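Local coordinates for protein chitooligosaccharide oxidase (Gibberella zeae, PDB 6Y0R) that oxidises the C1 hydroxyl of chitooligosaccharides to lactones, reducing molecular oxygen to hydrogen peroxide with the help of a bicovalently bound FAD, at residues G161-G166 with G176-L181; N202-W207 with A474-K479; R210-N215 with D393-H398. All coordinates share one frame; numbering follows the deposited sequence.

Contact 1 of 3, residues G161-G166 with G176-L181. With FAD (flavin-adenine dinucleotide), chain B.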
loop_
_atom_site.group_PDB
_atom_site.type_symbol
_atom_site.label_atom_id
_atom_site.label_comp_id
_atom_site.label_asym_id
_atom_site.label_seq_id
_atom_site.Cartn_x
_atom_site.Cartn_y
_atom_site.Cartn_z
ATOM N N GLY A 161 -0.050 -7.478 -2.565
ATOM C CA GLY A 161 -0.129 -6.796 -1.278
ATOM C C GLY A 161 -0.803 -5.450 -1.441
ATOM O O GLY A 161 -1.558 -5.024 -0.574
ATOM N N HIS A 162 -0.517 -4.757 -2.539
ATOM C CA HIS A 162 -0.983 -3.373 -2.753
ATOM C C HIS A 162 -2.499 -3.333 -2.800
ATOM O O HIS A 162 -3.114 -2.580 -2.056
ATOM C CB HIS A 162 -0.395 -2.896 -4.101
ATOM C CG HIS A 162 -0.431 -1.425 -4.307
ATOM N ND1 HIS A 162 -1.130 -0.815 -5.341
ATOM C CD2 HIS A 162 0.225 -0.458 -3.647
ATOM C CE1 HIS A 162 -0.862 0.494 -5.274
ATOM N NE2 HIS A 162 -0.042 0.731 -4.263
ATOM N N ALA A 163 -3.091 -4.131 -3.700
ATOM C CA ALA A 163 -4.552 -4.102 -3.946
ATOM C C ALA A 163 -5.318 -4.743 -2.789
ATOM O O ALA A 163 -6.445 -4.313 -2.560
ATOM C CB ALA A 163 -4.909 -4.818 -5.224
ATOM N N LEU A 164 -4.753 -5.711 -2.093
ATOM C CA LEU A 164 -5.491 -6.398 -0.996
ATOM C C LEU A 164 -5.628 -5.494 0.226
ATOM O O LEU A 164 -6.410 -5.844 1.145
ATOM C CB LEU A 164 -4.796 -7.722 -0.698
ATOM C CG LEU A 164 -4.890 -8.773 -1.813
ATOM C CD1 LEU A 164 -4.024 -9.969 -1.477
ATOM C CD2 LEU A 164 -6.317 -9.160 -2.140
ATOM N N HIS A 165 -4.885 -4.388 0.292
ATOM C CA HIS A 165 -4.984 -3.442 1.438
ATOM C C HIS A 165 -5.390 -2.044 0.998
ATOM O O HIS A 165 -5.567 -1.195 1.908
ATOM C CB HIS A 165 -3.645 -3.391 2.184
ATOM C CG HIS A 165 -3.210 -4.763 2.570
ATOM N ND1 HIS A 165 -3.623 -5.402 3.706
ATOM C CD2 HIS A 165 -2.431 -5.636 1.901
ATOM C CE1 HIS A 165 -3.068 -6.615 3.768
ATOM N NE2 HIS A 165 -2.396 -6.802 2.582
ATOM N N GLY A 166 -5.477 -1.756 -0.300
ATOM C CA GLY A 166 -5.930 -0.427 -0.717
ATOM C C GLY A 166 -5.342 -0.091 -2.069
ATOM O O GLY A 166 -5.830 -0.637 -3.099
ATOM N N GLY A 176 -10.101 6.090 -7.545
ATOM C CA GLY A 176 -10.178 5.353 -6.280
ATOM C C GLY A 176 -8.885 4.670 -5.921
ATOM O O GLY A 176 -7.876 4.824 -6.643
ATOM N N LEU A 177 -8.963 3.826 -4.900
ATOM C CA LEU A 177 -7.869 2.915 -4.552
ATOM C C LEU A 177 -7.835 1.801 -5.573
ATOM O O LEU A 177 -8.825 1.590 -6.312
ATOM C CB LEU A 177 -8.089 2.319 -3.155
ATOM C CG LEU A 177 -8.256 3.330 -2.032
ATOM C CD1 LEU A 177 -8.809 2.663 -0.765
ATOM C CD2 LEU A 177 -6.957 4.050 -1.768
ATOM N N THR A 178 -6.740 1.077 -5.640
ATOM C CA THR A 178 -6.634 -0.033 -6.599
ATOM C C THR A 178 -7.850 -0.941 -6.393
ATOM O O THR A 178 -8.467 -1.417 -7.367
ATOM C CB THR A 178 -5.314 -0.797 -6.492
ATOM O OG1 THR A 178 -4.243 0.102 -6.399
ATOM C CG2 THR A 178 -5.064 -1.686 -7.682
ATOM N N LEU A 179 -8.207 -1.213 -5.146
ATOM C CA LEU A 179 -9.287 -2.197 -4.888
ATOM C C LEU A 179 -10.666 -1.672 -5.285
ATOM O O LEU A 179 -11.589 -2.504 -5.396
ATOM C CB LEU A 179 -9.258 -2.655 -3.428
ATOM C CG LEU A 179 -9.351 -1.585 -2.349
ATOM C CD1 LEU A 179 -10.759 -1.017 -2.242
ATOM C CD2 LEU A 179 -8.929 -2.189 -1.014
ATOM N N ASP A 180 -10.812 -0.375 -5.556
ATOM C CA ASP A 180 -12.117 0.218 -5.973
ATOM C C ASP A 180 -12.445 -0.230 -7.393
ATOM O O ASP A 180 -13.646 -0.131 -7.750
ATOM C CB ASP A 180 -12.180 1.716 -5.728
ATOM C CG ASP A 180 -12.230 2.058 -4.227
ATOM O OD1 ASP A 180 -13.019 1.387 -3.501
ATOM O OD2 ASP A 180 -11.526 3.014 -3.792
ATOM N N LEU A 181 -11.491 -0.730 -8.171
ATOM C CA LEU A 181 -11.849 -1.182 -9.546
ATOM C C LEU A 181 -11.814 -2.697 -9.630
ATOM O O LEU A 181 -11.957 -3.253 -10.722
ATOM C CB LEU A 181 -10.887 -0.531 -10.541
ATOM C CG LEU A 181 -11.144 0.968 -10.773
ATOM C CD1 LEU A 181 -10.175 1.534 -11.794
ATOM C CD2 LEU A 181 -12.574 1.227 -11.193
HETATM P PA FAD B . 4.219 -8.397 0.215
HETATM O O1A FAD B . 5.212 -8.172 1.282
HETATM O O2A FAD B . 4.422 -9.476 -0.771
HETATM O O5B FAD B . 2.768 -8.598 0.840
HETATM C C5B FAD B . 2.133 -7.592 1.629
HETATM C C4B FAD B . 1.032 -8.225 2.460
HETATM O O4B FAD B . 0.013 -8.765 1.580
HETATM C C3B FAD B . 1.419 -9.417 3.359
HETATM O O3B FAD B . 0.529 -9.522 4.478
HETATM C C2B FAD B . 1.208 -10.604 2.430
HETATM O O2B FAD B . 1.072 -11.863 3.095
HETATM C C1B FAD B . -0.044 -10.180 1.711
HETATM N N9A FAD B . -0.209 -10.757 0.386
HETATM C C8A FAD B . 0.566 -10.492 -0.713
HETATM N N7A FAD B . 0.176 -11.171 -1.784
HETATM C C5A FAD B . -0.908 -11.923 -1.344
HETATM C C6A FAD B . -1.746 -12.846 -1.996
HETATM N N6A FAD B . -1.610 -13.122 -3.296
HETATM N N1A FAD B . -2.724 -13.460 -1.273
HETATM C C2A FAD B . -2.802 -13.158 0.039
HETATM N N3A FAD B . -2.084 -12.286 0.754
HETATM C C4A FAD B . -1.137 -11.694 0.002
HETATM N N1 FAD B . 1.610 1.958 -1.193
HETATM C C2 FAD B . 0.691 2.773 -1.734
HETATM O O2 FAD B . -0.550 2.656 -1.425
HETATM N N3 FAD B . 1.077 3.709 -2.651
HETATM C C4 FAD B . 2.389 3.885 -3.061
HETATM O O4 FAD B . 2.673 4.747 -3.911
HETATM C C4X FAD B . 3.376 3.031 -2.514
HETATM N N5 FAD B . 4.640 3.135 -2.931
HETATM C C5X FAD B . 5.544 2.199 -2.477
HETATM C C6 FAD B . 6.879 2.236 -2.961
HETATM C C7 FAD B . 7.823 1.327 -2.513
HETATM C C7M FAD B . 9.254 1.390 -3.011
HETATM C C8 FAD B . 7.428 0.281 -1.582
HETATM C C8M FAD B . 8.365 -0.824 -1.136
HETATM C C9 FAD B . 6.109 0.289 -1.082
HETATM C C9A FAD B . 5.166 1.234 -1.510
HETATM N N10 FAD B . 3.844 1.198 -1.035
HETATM C C10 FAD B . 2.885 2.079 -1.549
HETATM C "C1'" FAD B . 3.415 0.237 -0.015
HETATM C "C2'" FAD B . 2.830 -1.026 -0.652
HETATM O "O2'" FAD B . 1.508 -0.782 -1.136
HETATM C "C3'" FAD B . 2.811 -2.106 0.398
HETATM O "O3'" FAD B . 4.188 -2.301 0.795
HETATM C "C4'" FAD B . 2.190 -3.384 -0.170
HETATM O "O4'" FAD B . 1.589 -4.184 0.864
HETATM C "C5'" FAD B . 3.250 -4.173 -0.885
HETATM O "O5'" FAD B . 2.673 -5.281 -1.602
HETATM P P FAD B . 3.643 -6.466 -2.011
HETATM O O1P FAD B . 2.852 -7.484 -2.746
HETATM O O2P FAD B . 4.888 -5.969 -2.649
HETATM O O3P FAD B . 4.116 -6.982 -0.549
#

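Contact 2 of 3, residues N202-W207 with A474-K479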
loop_
_atom_site.group_PDB
_atom_site.type_symbol
_atom_site.label_atom_id
_atom_site.label_comp_id
_atom_site.label_asym_id
_atom_site.label_seq_id
_atom_site.Cartn_x
_atom_site.Cartn_y
_atom_site.Cartn_z
ATOM N N ASN A 202 -19.921 -15.391 -3.265
ATOM C CA ASN A 202 -19.053 -15.366 -2.051
ATOM C C ASN A 202 -18.735 -13.899 -1.738
ATOM O O ASN A 202 -17.531 -13.584 -1.484
ATOM C CB ASN A 202 -17.788 -16.194 -2.251
ATOM C CG ASN A 202 -18.114 -17.645 -2.522
ATOM O OD1 ASN A 202 -18.934 -18.227 -1.791
ATOM N ND2 ASN A 202 -17.544 -18.212 -3.569
ATOM N N SER A 203 -19.743 -13.038 -1.692
ATOM C CA SER A 203 -19.562 -11.571 -1.613
ATOM C C SER A 203 -18.912 -11.204 -0.269
ATOM O O SER A 203 -18.329 -10.104 -0.194
ATOM C CB SER A 203 -20.830 -10.832 -1.850
ATOM O OG SER A 203 -21.738 -11.055 -0.791
ATOM N N ASP A 204 -19.042 -12.063 0.761
ATOM C CA ASP A 204 -18.393 -11.818 2.083
ATOM C C ASP A 204 -16.864 -11.954 1.953
ATOM O O ASP A 204 -16.121 -11.099 2.485
ATOM C CB ASP A 204 -18.994 -12.725 3.165
ATOM C CG ASP A 204 -18.951 -14.222 2.889
ATOM O OD1 ASP A 204 -18.652 -14.645 1.754
ATOM O OD2 ASP A 204 -19.224 -14.987 3.846
ATOM N N LEU A 205 -16.389 -12.948 1.240
ATOM C CA LEU A 205 -14.956 -13.147 0.962
ATOM C C LEU A 205 -14.487 -11.963 0.110
ATOM O O LEU A 205 -13.409 -11.428 0.369
ATOM C CB LEU A 205 -14.708 -14.443 0.206
ATOM C CG LEU A 205 -13.266 -14.767 -0.159
ATOM C CD1 LEU A 205 -12.364 -14.904 1.067
ATOM C CD2 LEU A 205 -13.218 -16.035 -0.959
ATOM N N PHE A 206 -15.268 -11.573 -0.893
ATOM C CA PHE A 206 -14.864 -10.477 -1.807
ATOM C C PHE A 206 -14.761 -9.157 -1.036
ATOM O O PHE A 206 -13.835 -8.353 -1.312
ATOM C CB PHE A 206 -15.839 -10.361 -2.972
ATOM C CG PHE A 206 -15.366 -9.415 -4.038
ATOM C CD1 PHE A 206 -14.210 -9.693 -4.742
ATOM C CD2 PHE A 206 -16.079 -8.267 -4.317
ATOM C CE1 PHE A 206 -13.764 -8.805 -5.705
ATOM C CE2 PHE A 206 -15.639 -7.389 -5.311
ATOM C CZ PHE A 206 -14.500 -7.685 -6.014
ATOM N N TRP A 207 -15.693 -8.909 -0.118
ATOM C CA TRP A 207 -15.632 -7.770 0.825
ATOM C C TRP A 207 -14.294 -7.839 1.596
ATOM O O TRP A 207 -13.656 -6.767 1.720
ATOM C CB TRP A 207 -16.848 -7.783 1.743
ATOM C CG TRP A 207 -16.914 -6.650 2.698
ATOM C CD1 TRP A 207 -17.432 -5.417 2.506
ATOM C CD2 TRP A 207 -16.451 -6.678 4.057
ATOM N NE1 TRP A 207 -17.322 -4.671 3.636
ATOM C CE2 TRP A 207 -16.720 -5.418 4.605
ATOM C CE3 TRP A 207 -15.865 -7.679 4.842
ATOM C CZ2 TRP A 207 -16.384 -5.100 5.923
ATOM C CZ3 TRP A 207 -15.560 -7.368 6.155
ATOM C CH2 TRP A 207 -15.806 -6.099 6.661
ATOM N N ALA A 474 -13.710 -16.374 10.643
ATOM C CA ALA A 474 -14.236 -17.617 11.249
ATOM C C ALA A 474 -14.775 -18.539 10.141
ATOM O O ALA A 474 -14.619 -19.755 10.261
ATOM C CB ALA A 474 -15.293 -17.260 12.271
ATOM N N LYS A 475 -15.340 -17.983 9.066
ATOM C CA LYS A 475 -15.930 -18.777 7.957
ATOM C C LYS A 475 -14.833 -19.341 7.050
ATOM O O LYS A 475 -14.912 -20.505 6.655
ATOM C CB LYS A 475 -16.843 -17.906 7.110
ATOM C CG LYS A 475 -17.554 -18.646 5.992
ATOM C CD LYS A 475 -18.549 -17.842 5.303
ATOM C CE LYS A 475 -19.068 -18.603 4.100
ATOM N NZ LYS A 475 -19.926 -17.729 3.299
ATOM N N TYR A 476 -13.844 -18.540 6.657
ATOM C CA TYR A 476 -12.852 -18.944 5.622
ATOM C C TYR A 476 -11.528 -19.403 6.215
ATOM O O TYR A 476 -10.870 -20.222 5.594
ATOM C CB TYR A 476 -12.685 -17.799 4.611
ATOM C CG TYR A 476 -13.921 -17.568 3.783
ATOM C CD1 TYR A 476 -14.258 -18.460 2.777
ATOM C CD2 TYR A 476 -14.780 -16.507 4.000
ATOM C CE1 TYR A 476 -15.385 -18.274 2.005
ATOM C CE2 TYR A 476 -15.894 -16.281 3.204
ATOM C CZ TYR A 476 -16.228 -17.211 2.234
ATOM O OH TYR A 476 -17.330 -17.077 1.437
ATOM N N ASP A 477 -11.102 -18.907 7.386
ATOM C CA ASP A 477 -9.825 -19.372 7.972
ATOM C C ASP A 477 -10.037 -19.588 9.455
ATOM O O ASP A 477 -9.442 -18.917 10.281
ATOM C CB ASP A 477 -8.669 -18.413 7.728
ATOM C CG ASP A 477 -7.284 -18.876 8.171
ATOM O OD1 ASP A 477 -7.060 -20.106 8.314
ATOM O OD2 ASP A 477 -6.384 -17.985 8.418
ATOM N N PRO A 478 -10.909 -20.548 9.838
ATOM C CA PRO A 478 -11.196 -20.796 11.257
ATOM C C PRO A 478 -9.993 -21.229 12.100
ATOM O O PRO A 478 -9.960 -20.946 13.311
ATOM C CB PRO A 478 -12.220 -21.951 11.212
ATOM C CG PRO A 478 -12.060 -22.548 9.862
ATOM C CD PRO A 478 -11.701 -21.393 8.946
ATOM N N LYS A 479 -8.989 -21.859 11.491
ATOM C CA LYS A 479 -7.784 -22.338 12.191
ATOM C C LYS A 479 -6.728 -21.226 12.261
ATOM O O LYS A 479 -5.711 -21.426 12.863
ATOM C CB LYS A 479 -7.292 -23.620 11.526
ATOM C CG LYS A 479 -8.288 -24.768 11.609
ATOM C CD LYS A 479 -7.783 -26.037 10.998
ATOM C CE LYS A 479 -7.837 -25.955 9.489
ATOM N NZ LYS A 479 -7.438 -27.241 8.869
#

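Contact 3 of 3, residues R210-N215 with D393-H398. With FAD (flavin-adenine dinucleotide), chain B.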
loop_
_atom_site.group_PDB
_atom_site.type_symbol
_atom_site.label_atom_id
_atom_site.label_comp_id
_atom_site.label_asym_id
_atom_site.label_seq_id
_atom_site.Cartn_x
_atom_site.Cartn_y
_atom_site.Cartn_z
ATOM N N ARG A 210 -10.964 -7.053 -0.197
ATOM C CA ARG A 210 -10.871 -5.630 -0.610
ATOM C C ARG A 210 -10.546 -4.817 0.641
ATOM O O ARG A 210 -11.372 -4.019 1.073
ATOM C CB ARG A 210 -12.119 -5.187 -1.383
ATOM C CG ARG A 210 -12.248 -5.860 -2.751
ATOM C CD ARG A 210 -13.409 -5.272 -3.532
ATOM N NE ARG A 210 -14.621 -5.660 -2.810
ATOM C CZ ARG A 210 -15.822 -5.062 -2.888
ATOM N NH1 ARG A 210 -16.821 -5.526 -2.129
ATOM N NH2 ARG A 210 -16.008 -3.987 -3.651
ATOM N N GLY A 211 -9.365 -5.060 1.224
ATOM C CA GLY A 211 -8.832 -4.209 2.296
ATOM C C GLY A 211 -8.164 -5.017 3.387
ATOM O O GLY A 211 -7.307 -4.440 4.138
ATOM N N ALA A 212 -8.502 -6.302 3.530
ATOM C CA ALA A 212 -7.899 -7.186 4.562
ATOM C C ALA A 212 -7.538 -8.519 3.918
ATOM O O ALA A 212 -7.617 -9.587 4.526
ATOM C CB ALA A 212 -8.882 -7.330 5.714
ATOM N N GLY A 213 -7.059 -8.453 2.678
ATOM C CA GLY A 213 -6.934 -9.639 1.820
ATOM C C GLY A 213 -5.783 -10.582 2.117
ATOM O O GLY A 213 -5.631 -11.524 1.315
ATOM N N ALA A 214 -5.004 -10.435 3.188
ATOM C CA ALA A 214 -4.008 -11.449 3.602
ATOM C C ALA A 214 -4.652 -12.540 4.481
ATOM O O ALA A 214 -3.987 -13.549 4.727
ATOM C CB ALA A 214 -2.866 -10.817 4.320
ATOM N N ASN A 215 -5.900 -12.344 4.881
ATOM C CA ASN A 215 -6.495 -13.091 6.039
ATOM C C ASN A 215 -7.186 -14.388 5.602
ATOM O O ASN A 215 -7.503 -15.177 6.509
ATOM C CB ASN A 215 -7.501 -12.222 6.799
ATOM C CG ASN A 215 -6.820 -11.244 7.716
ATOM O OD1 ASN A 215 -6.332 -11.648 8.756
ATOM N ND2 ASN A 215 -6.716 -9.981 7.312
ATOM N N ASP A 393 -18.540 -0.393 3.087
ATOM C CA ASP A 393 -18.763 -0.963 1.730
ATOM C C ASP A 393 -17.681 -1.979 1.320
ATOM O O ASP A 393 -17.940 -2.894 0.520
ATOM C CB ASP A 393 -18.886 0.157 0.705
ATOM C CG ASP A 393 -20.183 0.937 0.744
ATOM O OD1 ASP A 393 -21.155 0.478 1.407
ATOM O OD2 ASP A 393 -20.210 2.019 0.115
ATOM N N THR A 394 -16.441 -1.824 1.810
ATOM C CA THR A 394 -15.338 -2.781 1.598
ATOM C C THR A 394 -14.658 -2.944 2.963
ATOM O O THR A 394 -14.970 -2.157 3.855
ATOM C CB THR A 394 -14.314 -2.274 0.575
ATOM O OG1 THR A 394 -13.713 -1.067 1.045
ATOM C CG2 THR A 394 -14.920 -2.035 -0.800
ATOM N N ALA A 395 -13.747 -3.894 3.089
ATOM C CA ALA A 395 -12.950 -4.028 4.337
ATOM C C ALA A 395 -12.112 -2.766 4.564
ATOM O O ALA A 395 -11.786 -2.466 5.722
ATOM C CB ALA A 395 -12.098 -5.259 4.247
ATOM N N TYR A 396 -11.785 -1.983 3.527
ATOM C CA TYR A 396 -11.012 -0.724 3.661
ATOM C C TYR A 396 -11.895 0.320 4.362
ATOM O O TYR A 396 -12.923 0.811 3.798
ATOM C CB TYR A 396 -10.537 -0.219 2.297
ATOM C CG TYR A 396 -9.652 0.986 2.399
ATOM C CD1 TYR A 396 -10.172 2.265 2.470
ATOM C CD2 TYR A 396 -8.283 0.823 2.463
ATOM C CE1 TYR A 396 -9.350 3.369 2.589
ATOM C CE2 TYR A 396 -7.447 1.915 2.592
ATOM C CZ TYR A 396 -7.982 3.190 2.653
ATOM O OH TYR A 396 -7.154 4.274 2.756
ATOM N N VAL A 397 -11.552 0.665 5.590
ATOM C CA VAL A 397 -12.476 1.433 6.450
ATOM C C VAL A 397 -12.298 2.945 6.297
ATOM O O VAL A 397 -13.247 3.672 6.618
ATOM C CB VAL A 397 -12.343 0.972 7.903
ATOM C CG1 VAL A 397 -11.126 1.573 8.581
ATOM C CG2 VAL A 397 -13.609 1.288 8.698
ATOM N N HIS A 398 -11.128 3.448 5.905
ATOM C CA HIS A 398 -10.757 4.876 6.068
ATOM C C HIS A 398 -11.331 5.703 4.908
ATOM O O HIS A 398 -10.567 6.339 4.148
ATOM C CB HIS A 398 -9.238 5.007 6.250
ATOM C CG HIS A 398 -8.732 4.309 7.465
ATOM N ND1 HIS A 398 -9.278 4.517 8.729
ATOM C CD2 HIS A 398 -7.680 3.461 7.632
ATOM C CE1 HIS A 398 -8.615 3.739 9.585
ATOM N NE2 HIS A 398 -7.654 3.101 8.951
HETATM P PA FAD B . 4.219 -8.397 0.215
HETATM O O1A FAD B . 5.212 -8.172 1.282
HETATM O O2A FAD B . 4.422 -9.476 -0.771
HETATM O O5B FAD B . 2.768 -8.598 0.840
HETATM C C5B FAD B . 2.133 -7.592 1.629
HETATM C C4B FAD B . 1.032 -8.225 2.460
HETATM O O4B FAD B . 0.013 -8.765 1.580
HETATM C C3B FAD B . 1.419 -9.417 3.359
HETATM O O3B FAD B . 0.529 -9.522 4.478
HETATM C C2B FAD B . 1.208 -10.604 2.430
HETATM O O2B FAD B . 1.072 -11.863 3.095
HETATM C C1B FAD B . -0.044 -10.180 1.711
HETATM N N9A FAD B . -0.209 -10.757 0.386
HETATM C C8A FAD B . 0.566 -10.492 -0.713
HETATM N N7A FAD B . 0.176 -11.171 -1.784
HETATM C C5A FAD B . -0.908 -11.923 -1.344
HETATM C C6A FAD B . -1.746 -12.846 -1.996
HETATM N N6A FAD B . -1.610 -13.122 -3.296
HETATM N N1A FAD B . -2.724 -13.460 -1.273
HETATM C C2A FAD B . -2.802 -13.158 0.039
HETATM N N3A FAD B . -2.084 -12.286 0.754
HETATM C C4A FAD B . -1.137 -11.694 0.002
HETATM N N1 FAD B . 1.610 1.958 -1.193
HETATM C C2 FAD B . 0.691 2.773 -1.734
HETATM O O2 FAD B . -0.550 2.656 -1.425
HETATM N N3 FAD B . 1.077 3.709 -2.651
HETATM C C4 FAD B . 2.389 3.885 -3.061
HETATM O O4 FAD B . 2.673 4.747 -3.911
HETATM C C4X FAD B . 3.376 3.031 -2.514
HETATM N N5 FAD B . 4.640 3.135 -2.931
HETATM C C5X FAD B . 5.544 2.199 -2.477
HETATM C C6 FAD B . 6.879 2.236 -2.961
HETATM C C7 FAD B . 7.823 1.327 -2.513
HETATM C C7M FAD B . 9.254 1.390 -3.011
HETATM C C8 FAD B . 7.428 0.281 -1.582
HETATM C C8M FAD B . 8.365 -0.824 -1.136
HETATM C C9 FAD B . 6.109 0.289 -1.082
HETATM C C9A FAD B . 5.166 1.234 -1.510
HETATM N N10 FAD B . 3.844 1.198 -1.035
HETATM C C10 FAD B . 2.885 2.079 -1.549
HETATM C "C1'" FAD B . 3.415 0.237 -0.015
HETATM C "C2'" FAD B . 2.830 -1.026 -0.652
HETATM O "O2'" FAD B . 1.508 -0.782 -1.136
HETATM C "C3'" FAD B . 2.811 -2.106 0.398
HETATM O "O3'" FAD B . 4.188 -2.301 0.795
HETATM C "C4'" FAD B . 2.190 -3.384 -0.170
HETATM O "O4'" FAD B . 1.589 -4.184 0.864
HETATM C "C5'" FAD B . 3.250 -4.173 -0.885
HETATM O "O5'" FAD B . 2.673 -5.281 -1.602
HETATM P P FAD B . 3.643 -6.466 -2.011
HETATM O O1P FAD B . 2.852 -7.484 -2.746
HETATM O O2P FAD B . 4.888 -5.969 -2.649
HETATM O O3P FAD B . 4.116 -6.982 -0.549
#

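Contact 1 of 3, residues G161-G166 with G176-L181
Helix 159-165 lines the FAD pocket of the PCMH-type domain, and behind it Gly166 meets Leu179 of the short 3-10 turn that leads into strand 182-188. Leu179 N donates to Gly166 O over 3.2 Å, and its N-H meets the oxygen at 146°. Gly166 leaves the helix with a positive phi of 153°, where a side chain would press on the preceding carbonyl oxygen; glycine accepts this bend and turns its own carbonyl to the 3-10 turn. Thr178 reaches the helix with its methyl, CG2 lying 4.0 Å from Ala163 CB, and its hydroxyl is bonded to Ala150 O. The turn is fixed from within by Asp180, since Leu177 N donates to Asp180 OD2 at 2.9 Å while Arg399 forms a salt bridge with OD1. On the cofactor side, Gly161 N gives a hydrogen bond of 2.9 Å to FAD O1P, and with no side chain at this residue the diphosphate lies close against the helix. Leu164 sets CD1 3.7 Å from FAD C4A of the adenine. Leu179 carries CG between its backbone N and carbonyl carbon (chi1 56°), and its CD2 lies 3.5 Å from Gly166 CA.

Contact 2 of 3, residues N202-W207 with A474-K479
This is a partly buried helix-to-helix contact in which Asp204, near the start of helix 203-212, meets Lys475 and Tyr476 at the end of helix 466-476. Both oxygens of the carboxylate are used. Asp204 OD2 forms a salt bridge with Lys475 NZ at 2.9 Å, the extended lysine chain bringing its ammonium to the syn side. Asp204 OD1 receives the Tyr476 OH at 2.8 Å, also on the syn side. With Asp204 CG between the backbone N and the carbonyl carbon (chi1 56°), OD1 also comes within reach of Leu205 N, which meets it from above the carboxylate plane at 2.9 Å. The acid's negative charge near the helix start would suit the helix dipole. Carboxylate and phenol ring are turned 71° apart. Next to the polar group the Tyr476 ring is sandwiched: Leu205 CB makes a CH-pi contact with one face, 4.1 Å from the ring centroid, and Lys475 CG rests against the opposite face toward the rim. Leu205 continues inward onto Val187 and Val195 of the FAD domain sheet. Such a return of the C-terminal berberine-like region onto the PCMH-type FAD domain is consistent with the architecture of berberine bridge enzyme relatives.

Contact 3 of 3, residues R210-N215 with D393-H398
Ala212, whose CB touches Ala395 CB at 4.1 Å, has its carbonyl oxygen gripped twice: Asn215 ND2 donates to Ala212 O at 3.0 Å, and Asn215 N, closing a type I turn, reaches it from the same face. This turn sets Ala214 CA 3.5 Å from FAD N3A, beside the adenine. Arg210 O, in the last, weakly bonded turn of helix 203-212, is met by the amide of Tyr396, whose N lies 3.2 Å from Arg210 O in a weak, bent hydrogen bond; the methyl of Ala395 and CB of Thr394 pack against the same oxygen. Thr394 OG1 takes a further weak bond from Tyr396 N and one from Arg399. The threonine methyl, CG2, sits over one face of the Arg210 guanidinium, toward its rim and 3.6 Å from Arg210 NH2, while Arg210 NE is tied back to Phe206 O. Gly211 lets the backbones close in, its CA 3.9 Å from Tyr396 N; a side chain here would point straight into the opposing backbone. Residues 393-398, part of the loop between strands 371-378 and 403-411, pack against the end of helix 203-212, and Leu469 of helix 466-476 rests on Ala212 and Ala395 together.

In the fold
Contact 1 and contact 3 are neighbours, their centres 9 Å apart, and both touch FAD: the helix of contact 1 meets its phosphate, ribose and adenine, the turn of contact 3 its adenine. Leu164 O and Gly213 N, 3.1 Å apart, probably hydrogen-bond between them, and Leu177 of contact 1 packs on Tyr396 of contact 3. Contact 2 shares helix 203-212 with contact 3, about 12 Å away between centres, and Trp207 O to Ala395 N, at 3.2 Å, is a probable hydrogen bond. Contact 2 is more peripheral: the side chain of Leu205 is about 10 Å from FAD, and contacts 1 and 2 do not touch, their nearest atoms about 6 Å apart.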